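Local coordinates for pectate lyase (Erwinia chrysanthemi, PDB 1RU4), which cleaves pectate by beta-elimination as a lyase with a right-handed parallel beta-helix fold, probably acting on the pectin of plant cell walls, at residues Asn139-Thr144 against Asn163-Ser168; Gly195-Gly200 against Lys219-Asn224; Gly280-Ile285 against Gln306-Arg311. One frame throughout, in Å; residues are numbered along the deposited sequence.

Interaction 1: Asn139-Thr144 against Asn163-Ser168; sequences NTFENT and NTVINS
Thr140 faces Thr164, Phe141 faces Val165 and Glu142 faces Ile166 in parallel register, the strand axes 4.7 Å apart. Thr164 N bonds to Asn139 O, Phe141 N to Thr164 O, Ile166 N to Phe141 O and Asn143 N to Ile166 O.

Side-chain polar bonds frame this backbone ladder. Asn139 and Asn163 lie side by side, amide planes only 3° apart. Asn163 CG is anti to its carbonyl carbon (chi1 -64°), which lets OD1 accept from Asn139 N at 3.0 Å and, weakly, from Asn139 ND2. An amide suits this row, the asparagine ladder of pectate lyase beta-helices, because it accepts and donates: Asn139 OD1 takes Trp117 N, ND2 of Asn139 and Asn163 donate to Gly114 O and Gly136 O, and Asn196 OD1 receives Asn163 N. At the other end Ser168 OG receives Thr144 N at 3.1 Å and Thr144 OG1 at 2.8 Å, then donates to Ile166 O, so three bonds grip this small buried hydroxyl.

Apolar contact is slighter: Ile166 CD1 meets Thr140 CG2 at 4.0 Å outside, and Phe141 CD1 lies 4.4 Å from Val165 CG2 inside.

Within the coil, the Phe141 ring also meets that of Phe119 on strand 117-120, planes nearly parallel, and packs on strands 132-134 and 154-156.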
loop_
_atom_site.group_PDB
_atom_site.type_symbol
_atom_site.label_atom_id
_atom_site.label_comp_id
_atom_site.label_asym_id
_atom_site.label_seq_id
_atom_site.Cartn_x
_atom_site.Cartn_y
_atom_site.Cartn_z
ATOM N N ASN A 139 -4.887 13.905 0.926
ATOM C CA ASN A 139 -5.694 12.914 1.625
ATOM C C ASN A 139 -4.788 11.914 2.335
ATOM O O ASN A 139 -3.660 11.666 1.902
ATOM C CB ASN A 139 -6.610 12.185 0.636
ATOM C CG ASN A 139 -7.588 13.122 -0.046
ATOM O OD1 ASN A 139 -8.432 13.736 0.604
ATOM N ND2 ASN A 139 -7.477 13.232 -1.363
ATOM N N THR A 140 -5.279 11.353 3.435
ATOM C CA THR A 140 -4.508 10.379 4.197
ATOM C C THR A 140 -5.334 9.129 4.460
ATOM O O THR A 140 -6.516 9.213 4.788
ATOM C CB THR A 140 -4.026 10.963 5.541
ATOM O OG1 THR A 140 -3.248 12.142 5.297
ATOM C CG2 THR A 140 -3.166 9.947 6.289
ATOM N N PHE A 141 -4.702 7.974 4.274
ATOM C CA PHE A 141 -5.335 6.683 4.518
ATOM C C PHE A 141 -4.440 5.946 5.503
ATOM O O PHE A 141 -3.376 5.450 5.129
ATOM C CB PHE A 141 -5.457 5.889 3.208
ATOM C CG PHE A 141 -6.243 6.600 2.139
ATOM C CD1 PHE A 141 -5.637 7.568 1.342
ATOM C CD2 PHE A 141 -7.597 6.329 1.952
ATOM C CE1 PHE A 141 -6.370 8.262 0.377
ATOM C CE2 PHE A 141 -8.337 7.018 0.991
ATOM C CZ PHE A 141 -7.720 7.987 0.204
ATOM N N GLU A 142 -4.857 5.910 6.765
ATOM C CA GLU A 142 -4.057 5.291 7.819
ATOM C C GLU A 142 -4.727 4.050 8.391
ATOM O O GLU A 142 -5.893 4.088 8.774
ATOM C CB GLU A 142 -3.783 6.293 8.951
ATOM C CG GLU A 142 -2.930 5.703 10.077
ATOM C CD GLU A 142 -2.662 6.660 11.232
ATOM O OE1 GLU A 142 -3.310 7.723 11.320
ATOM O OE2 GLU A 142 -1.794 6.335 12.069
ATOM N N ASN A 143 -3.969 2.958 8.474
ATOM C CA ASN A 143 -4.476 1.694 9.000
ATOM C C ASN A 143 -5.777 1.309 8.291
ATOM O O ASN A 143 -6.794 1.013 8.927
ATOM C CB ASN A 143 -4.681 1.789 10.519
ATOM C CG ASN A 143 -4.954 0.436 11.160
ATOM O OD1 ASN A 143 -4.555 -0.605 10.636
ATOM N ND2 ASN A 143 -5.628 0.448 12.303
ATOM N N THR A 144 -5.736 1.374 6.962
ATOM C CA THR A 144 -6.869 1.011 6.117
ATOM C C THR A 144 -6.541 -0.249 5.317
ATOM O O THR A 144 -5.406 -0.732 5.346
ATOM C CB THR A 144 -7.238 2.152 5.129
ATOM O OG1 THR A 144 -6.121 2.446 4.279
ATOM C CG2 THR A 144 -7.646 3.408 5.885
ATOM N N ASN A 163 -0.790 12.759 -1.417
ATOM C CA ASN A 163 -1.581 11.801 -0.657
ATOM C C ASN A 163 -0.633 10.873 0.094
ATOM O O ASN A 163 0.443 10.537 -0.403
ATOM C CB ASN A 163 -2.502 11.010 -1.589
ATOM C CG ASN A 163 -3.532 11.893 -2.267
ATOM O OD1 ASN A 163 -4.393 12.478 -1.609
ATOM N ND2 ASN A 163 -3.439 12.005 -3.587
ATOM N N THR A 164 -1.017 10.501 1.310
ATOM C CA THR A 164 -0.176 9.658 2.151
ATOM C C THR A 164 -0.934 8.409 2.576
ATOM O O THR A 164 -2.043 8.494 3.106
ATOM C CB THR A 164 0.287 10.422 3.405
ATOM O OG1 THR A 164 0.807 11.702 3.018
ATOM C CG2 THR A 164 1.379 9.648 4.127
ATOM N N VAL A 165 -0.338 7.251 2.312
ATOM C CA VAL A 165 -0.928 5.963 2.670
ATOM C C VAL A 165 -0.024 5.330 3.725
ATOM O O VAL A 165 1.116 4.956 3.443
ATOM C CB VAL A 165 -1.050 5.046 1.431
ATOM C CG1 VAL A 165 -1.776 3.759 1.789
ATOM C CG2 VAL A 165 -1.788 5.773 0.310
ATOM N N ILE A 166 -0.547 5.237 4.945
ATOM C CA ILE A 166 0.213 4.788 6.111
ATOM C C ILE A 166 -0.332 3.484 6.685
ATOM O O ILE A 166 -1.533 3.366 6.926
ATOM C CB ILE A 166 0.128 5.839 7.246
ATOM C CG1 ILE A 166 0.525 7.222 6.727
ATOM C CG2 ILE A 166 1.011 5.422 8.421
ATOM C CD1 ILE A 166 0.182 8.347 7.686
ATOM N N ASN A 167 0.563 2.528 6.934
ATOM C CA ASN A 167 0.205 1.264 7.579
ATOM C C ASN A 167 -1.061 0.629 7.016
ATOM O O ASN A 167 -1.934 0.177 7.767
ATOM C CB ASN A 167 0.063 1.473 9.092
ATOM C CG ASN A 167 1.399 1.624 9.786
ATOM O OD1 ASN A 167 2.399 1.046 9.359
ATOM N ND2 ASN A 167 1.423 2.397 10.866
ATOM N N SER A 168 -1.143 0.565 5.692
ATOM C CA SER A 168 -2.331 0.040 5.032
ATOM C C SER A 168 -2.052 -1.188 4.178
ATOM O O SER A 168 -0.932 -1.387 3.698
ATOM C CB SER A 168 -2.996 1.137 4.203
ATOM O OG SER A 168 -3.435 2.192 5.048
HETATM O O HOH W 1 -1.389 13.488 2.844
#

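Interaction 2: Gly195-Gly200 against Lys219-Asn224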
loop_
_atom_site.group_PDB
_atom_site.type_symbol
_atom_site.label_atom_id
_atom_site.label_comp_id
_atom_site.label_asym_id
_atom_site.label_seq_id
_atom_site.Cartn_x
_atom_site.Cartn_y
_atom_site.Cartn_z
ATOM N N GLY A 195 4.225 14.115 -4.986
ATOM C CA GLY A 195 4.131 13.996 -3.539
ATOM C C GLY A 195 3.425 12.816 -2.899
ATOM O O GLY A 195 3.259 12.807 -1.680
ATOM N N ASN A 196 3.021 11.822 -3.685
ATOM C CA ASN A 196 2.351 10.651 -3.121
ATOM C C ASN A 196 3.343 9.712 -2.434
ATOM O O ASN A 196 4.417 9.428 -2.970
ATOM C CB ASN A 196 1.542 9.932 -4.201
ATOM C CG ASN A 196 0.429 10.804 -4.763
ATOM O OD1 ASN A 196 -0.362 11.375 -4.011
ATOM N ND2 ASN A 196 0.374 10.921 -6.084
ATOM N N ARG A 197 2.987 9.262 -1.231
ATOM C CA ARG A 197 3.885 8.460 -0.395
ATOM C C ARG A 197 3.195 7.269 0.258
ATOM O O ARG A 197 2.025 7.346 0.626
ATOM C CB ARG A 197 4.482 9.326 0.717
ATOM C CG ARG A 197 5.309 10.504 0.245
ATOM C CD ARG A 197 5.841 11.290 1.429
ATOM N NE ARG A 197 6.740 10.489 2.257
ATOM C CZ ARG A 197 7.542 10.992 3.192
ATOM N NH1 ARG A 197 7.561 12.299 3.423
ATOM N NH2 ARG A 197 8.334 10.189 3.890
ATOM N N PHE A 198 3.956 6.190 0.437
ATOM C CA PHE A 198 3.482 4.966 1.084
ATOM C C PHE A 198 4.474 4.561 2.174
ATOM O O PHE A 198 5.675 4.456 1.917
ATOM C CB PHE A 198 3.365 3.833 0.057
ATOM C CG PHE A 198 2.342 4.089 -1.010
ATOM C CD1 PHE A 198 2.605 4.979 -2.045
ATOM C CD2 PHE A 198 1.100 3.466 -0.962
ATOM C CE1 PHE A 198 1.644 5.247 -3.015
ATOM C CE2 PHE A 198 0.131 3.729 -1.929
ATOM C CZ PHE A 198 0.403 4.622 -2.956
ATOM N N VAL A 199 3.976 4.344 3.390
ATOM C CA VAL A 199 4.835 3.964 4.513
ATOM C C VAL A 199 4.192 2.855 5.348
ATOM O O VAL A 199 3.028 2.956 5.731
ATOM C CB VAL A 199 5.137 5.173 5.442
ATOM C CG1 VAL A 199 6.151 4.787 6.505
ATOM C CG2 VAL A 199 5.641 6.360 4.637
ATOM N N GLY A 200 4.962 1.801 5.620
ATOM C CA GLY A 200 4.478 0.694 6.430
ATOM C C GLY A 200 3.339 -0.103 5.818
ATOM O O GLY A 200 2.574 -0.747 6.535
ATOM N N LYS A 219 7.710 11.560 -8.945
ATOM C CA LYS A 219 8.396 10.768 -7.928
ATOM C C LYS A 219 7.462 10.248 -6.839
ATOM O O LYS A 219 6.666 11.002 -6.274
ATOM C CB LYS A 219 9.516 11.596 -7.288
ATOM C CG LYS A 219 10.187 10.940 -6.087
ATOM C CD LYS A 219 11.348 11.784 -5.584
ATOM C CE LYS A 219 12.064 11.115 -4.422
ATOM N NZ LYS A 219 13.251 11.905 -3.984
ATOM N N VAL A 220 7.557 8.946 -6.579
ATOM C CA VAL A 220 6.817 8.291 -5.503
ATOM C C VAL A 220 7.831 7.767 -4.491
ATOM O O VAL A 220 8.900 7.282 -4.868
ATOM C CB VAL A 220 5.977 7.097 -6.020
ATOM C CG1 VAL A 220 5.262 6.403 -4.858
ATOM C CG2 VAL A 220 4.960 7.577 -7.041
ATOM N N VAL A 221 7.500 7.895 -3.211
ATOM C CA VAL A 221 8.356 7.408 -2.133
ATOM C C VAL A 221 7.666 6.246 -1.420
ATOM O O VAL A 221 6.506 6.359 -1.017
ATOM C CB VAL A 221 8.661 8.530 -1.109
ATOM C CG1 VAL A 221 9.542 8.001 0.014
ATOM C CG2 VAL A 221 9.349 9.701 -1.801
ATOM N N ILE A 222 8.377 5.124 -1.303
ATOM C CA ILE A 222 7.869 3.929 -0.625
ATOM C C ILE A 222 8.857 3.547 0.480
ATOM O O ILE A 222 10.042 3.334 0.218
ATOM C CB ILE A 222 7.710 2.740 -1.614
ATOM C CG1 ILE A 222 6.714 3.105 -2.721
ATOM C CG2 ILE A 222 7.238 1.487 -0.865
ATOM C CD1 ILE A 222 6.647 2.095 -3.848
ATOM N N GLU A 223 8.366 3.478 1.714
ATOM C CA GLU A 223 9.219 3.193 2.870
ATOM C C GLU A 223 8.621 2.115 3.765
ATOM O O GLU A 223 7.405 2.053 3.944
ATOM C CB GLU A 223 9.431 4.470 3.694
ATOM C CG GLU A 223 10.114 5.601 2.930
ATOM C CD GLU A 223 10.044 6.938 3.651
ATOM O OE1 GLU A 223 8.948 7.315 4.117
ATOM O OE2 GLU A 223 11.084 7.626 3.732
ATOM N N ASN A 224 9.487 1.262 4.309
ATOM C CA ASN A 224 9.088 0.227 5.265
ATOM C C ASN A 224 7.856 -0.571 4.838
ATOM O O ASN A 224 6.976 -0.845 5.653
ATOM C CB ASN A 224 8.855 0.862 6.642
ATOM C CG ASN A 224 10.123 1.448 7.237
ATOM O OD1 ASN A 224 10.730 0.861 8.132
ATOM N ND2 ASN A 224 10.535 2.611 6.736
HETATM O O HOH W 2 6.716 13.743 -6.335
HETATM O O HOH W 3 3.601 11.142 -6.548
HETATM O O HOH W 4 6.350 11.398 -3.507
HETATM O O HOH W 5 6.894 7.362 2.003
#
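Two successive rungs of the parallel beta-helix meet where Arg197 pairs with Val221, Phe198 with Ile222 and Val199 with Glu223. Phe198 N bonds to Val221 O, Glu223 N to Phe198 O and Gly200 N to Glu223 O; at the start the ladder opens, and Val221 N reaches Asn196 O only weakly, at 3.5 Å. Water fills in there: one molecule donates to both Asn196 O and Lys219 O.

On the outer face a salt bridge spans the rungs. The Arg197 chain bends about its CG-CD bond (chi3 63°), bringing NH2 to Glu223 OE1 at 2.9 Å. This oxygen lies in the guanidinium plane and is met on its syn side but 33° out of the carboxylate plane, since the two flat groups are turned 61° apart. A further water accepts from Arg197 NE and sits 2.9 Å from Glu223 OE1. Long charged chains suit this partly exposed face, and Arg197 CG also rests 4.1 Å from Val221 CB. Val199 CG2 packs 3.5 Å from Glu223 OE1.

Inside, Phe198 CB lies 4.4 Å from Ile222 CG1, and Val220 CG1, just before its strand, touches Phe198 CD1 at 4.1 Å. Gly200, with positive phi, suits the turn after its strand. Such in-register rungs with aligned interior residues mark the parallel beta-helix, and Asn196, bonded to Asn163 N, Gln192 and Gly160, continues its asparagine ladder.

Interaction 3: Gly280-Ile285 against Gln306-Arg311; sequences GGVTVI and QKHYFR
Val284 sits squarely over the ring of Phe310 in a tightly packed part of this contact. Its CB stands 3.7 Å from the ring centroid and 9° off the normal, a CH-pi contact, while the two methyls straddle the centre: CG2 is 3.6 Å from Phe310 CZ and CG1 3.7 Å from Phe310 CE2. With Val284 CG1 anti to the backbone N (chi1 -178°), both branches spread across the face. A beta-branched residue suits a strand and a flat ring offers it a broad seat; Phe298 meets the same ring edge-to-face.

Close by, His308 turns its imidazole edge to Val282 N, which lies in the ring plane 2.9 Å from CD2. The same His308 CD2 is 3.5 Å from Gly281 CA. Gly281 fits here because a beta carbon would run into Lys307 O. Gln306, its chain bent at chi2, brings OE1 back to accept Gly281 N at 3.0 Å, in the carbonyl plane and on a lone pair.

These residues belong to two consecutive rungs of the right-handed parallel beta-helix. Tyr309 N bonds to Val282 O, Val284 N to Tyr309 O at an almost straight 178°, and Arg311 N to Val284 O at a longer 3.2 Å.

On the opposite face the side chains keep more distance from one another, and Thr283 and Tyr309 are partly exposed. Ile285 CD1 meets the edge of the Tyr309 ring, 4.0 Å from CE2, and Thr283 gives little surface to its neighbour. Tyr309 OH bonds instead to Glu382, and Arg311 forms a salt bridge with Asp326; its NH1 also holds Phe310 O and lies over one face of the Tyr309 ring, toward the rim. Lys307 is solvent-exposed at the margin.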
loop_
_atom_site.group_PDB
_atom_site.type_symbol
_atom_site.label_atom_id
_atom_site.label_comp_id
_atom_site.label_asym_id
_atom_site.label_seq_id
_atom_site.Cartn_x
_atom_site.Cartn_y
_atom_site.Cartn_z
ATOM N N GLY A 280 14.079 6.404 -16.097
ATOM C CA GLY A 280 14.798 7.184 -15.105
ATOM C C GLY A 280 15.495 6.361 -14.038
ATOM O O GLY A 280 15.192 5.178 -13.848
ATOM N N GLY A 281 16.434 6.997 -13.342
ATOM C CA GLY A 281 17.164 6.335 -12.276
ATOM C C GLY A 281 16.348 6.225 -11.002
ATOM O O GLY A 281 15.788 7.210 -10.525
ATOM N N VAL A 282 16.272 5.013 -10.460
ATOM C CA VAL A 282 15.526 4.751 -9.233
ATOM C C VAL A 282 16.492 4.577 -8.056
ATOM O O VAL A 282 17.574 4.005 -8.212
ATOM C CB VAL A 282 14.653 3.479 -9.385
ATOM C CG1 VAL A 282 13.857 3.219 -8.109
ATOM C CG2 VAL A 282 13.719 3.620 -10.588
ATOM N N THR A 283 16.107 5.097 -6.891
ATOM C CA THR A 283 16.920 4.983 -5.681
ATOM C C THR A 283 16.411 3.817 -4.838
ATOM O O THR A 283 15.258 3.813 -4.401
ATOM C CB THR A 283 16.881 6.289 -4.854
ATOM O OG1 THR A 283 17.442 7.359 -5.627
ATOM C CG2 THR A 283 17.673 6.139 -3.563
ATOM N N VAL A 284 17.287 2.841 -4.613
ATOM C CA VAL A 284 16.945 1.602 -3.913
ATOM C C VAL A 284 17.962 1.374 -2.791
ATOM O O VAL A 284 19.095 0.955 -3.043
ATOM C CB VAL A 284 16.967 0.412 -4.914
ATOM C CG1 VAL A 284 16.570 -0.884 -4.232
ATOM C CG2 VAL A 284 16.030 0.700 -6.091
ATOM N N ILE A 285 17.561 1.667 -1.556
ATOM C CA ILE A 285 18.475 1.592 -0.409
ATOM C C ILE A 285 17.915 0.768 0.753
ATOM O O ILE A 285 16.776 0.972 1.176
ATOM C CB ILE A 285 18.823 3.017 0.120
ATOM C CG1 ILE A 285 19.425 3.871 -1.003
ATOM C CG2 ILE A 285 19.808 2.929 1.287
ATOM C CD1 ILE A 285 19.632 5.328 -0.630
ATOM N N GLN A 306 20.583 9.399 -16.867
ATOM C CA GLN A 306 19.923 8.713 -15.755
ATOM C C GLN A 306 20.763 7.545 -15.260
ATOM O O GLN A 306 21.418 6.857 -16.047
ATOM C CB GLN A 306 18.546 8.202 -16.184
ATOM C CG GLN A 306 17.563 9.287 -16.618
ATOM C CD GLN A 306 17.135 10.201 -15.482
ATOM O OE1 GLN A 306 16.830 9.743 -14.379
ATOM N NE2 GLN A 306 17.085 11.502 -15.755
ATOM N N LYS A 307 20.713 7.307 -13.953
ATOM C CA LYS A 307 21.470 6.226 -13.335
ATOM C C LYS A 307 20.802 5.832 -12.024
ATOM O O LYS A 307 20.488 6.691 -11.200
ATOM C CB LYS A 307 22.906 6.691 -13.068
ATOM C CG LYS A 307 23.876 5.590 -12.702
ATOM C CD LYS A 307 25.281 6.152 -12.534
ATOM C CE LYS A 307 26.308 5.046 -12.362
ATOM N NZ LYS A 307 27.680 5.577 -12.127
ATOM N N HIS A 308 20.559 4.537 -11.843
ATOM C CA HIS A 308 19.975 4.048 -10.597
ATOM C C HIS A 308 20.999 4.183 -9.478
ATOM O O HIS A 308 22.199 4.272 -9.736
ATOM C CB HIS A 308 19.558 2.583 -10.734
ATOM C CG HIS A 308 18.592 2.335 -11.847
ATOM N ND1 HIS A 308 18.872 1.500 -12.906
ATOM C CD2 HIS A 308 17.356 2.836 -12.080
ATOM C CE1 HIS A 308 17.852 1.502 -13.746
ATOM N NE2 HIS A 308 16.920 2.305 -13.267
ATOM N N TYR A 309 20.518 4.211 -8.239
ATOM C CA TYR A 309 21.393 4.302 -7.078
ATOM C C TYR A 309 21.022 3.197 -6.090
ATOM O O TYR A 309 19.953 3.234 -5.480
ATOM C CB TYR A 309 21.261 5.681 -6.426
ATOM C CG TYR A 309 22.264 5.945 -5.326
ATOM C CD1 TYR A 309 23.561 6.358 -5.625
ATOM C CD2 TYR A 309 21.912 5.794 -3.983
ATOM C CE1 TYR A 309 24.482 6.617 -4.619
ATOM C CE2 TYR A 309 22.826 6.052 -2.968
ATOM C CZ TYR A 309 24.110 6.465 -3.295
ATOM O OH TYR A 309 25.021 6.727 -2.299
ATOM N N PHE A 310 21.907 2.210 -5.958
ATOM C CA PHE A 310 21.677 1.041 -5.103
ATOM C C PHE A 310 22.706 0.937 -3.977
ATOM O O PHE A 310 23.906 0.838 -4.243
ATOM C CB PHE A 310 21.761 -0.247 -5.935
ATOM C CG PHE A 310 20.498 -0.595 -6.679
ATOM C CD1 PHE A 310 20.020 0.218 -7.704
ATOM C CD2 PHE A 310 19.806 -1.764 -6.374
ATOM C CE1 PHE A 310 18.870 -0.132 -8.415
ATOM C CE2 PHE A 310 18.659 -2.122 -7.078
ATOM C CZ PHE A 310 18.189 -1.306 -8.101
ATOM N N ARG A 311 22.230 0.893 -2.732
ATOM C CA ARG A 311 23.102 0.726 -1.564
ATOM C C ARG A 311 22.455 -0.164 -0.501
ATOM O O ARG A 311 21.247 -0.103 -0.284
ATOM C CB ARG A 311 23.411 2.081 -0.908
ATOM C CG ARG A 311 24.271 3.043 -1.716
ATOM C CD ARG A 311 25.718 2.596 -1.795
ATOM N NE ARG A 311 26.566 3.608 -2.424
ATOM C CZ ARG A 311 26.641 3.824 -3.734
ATOM N NH1 ARG A 311 25.915 3.100 -4.579
ATOM N NH2 ARG A 311 27.455 4.761 -4.204
#

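From the N terminus the three contacts follow in series, with no nesting or crossing. Interaction 1 closes a loop of 18 residues, interaction 2 another of 18 and interaction 3 one of 20, each bringing the chain back beside its preceding rung. Interactions 1 and 2 are direct neighbours: strand 164-166 pairs with 197-199, with probable hydrogen bonds from Val165 N to Arg197 O and from Asn167 N to Val199 O, and Val165 packing on Phe198. Strand 259-261 then bridges 221-223 and 283-285, so interactions 2 and 3 do not touch, their nearest atoms being about 6 Å apart. The three contacts tie successive coils along one side of the beta-helix.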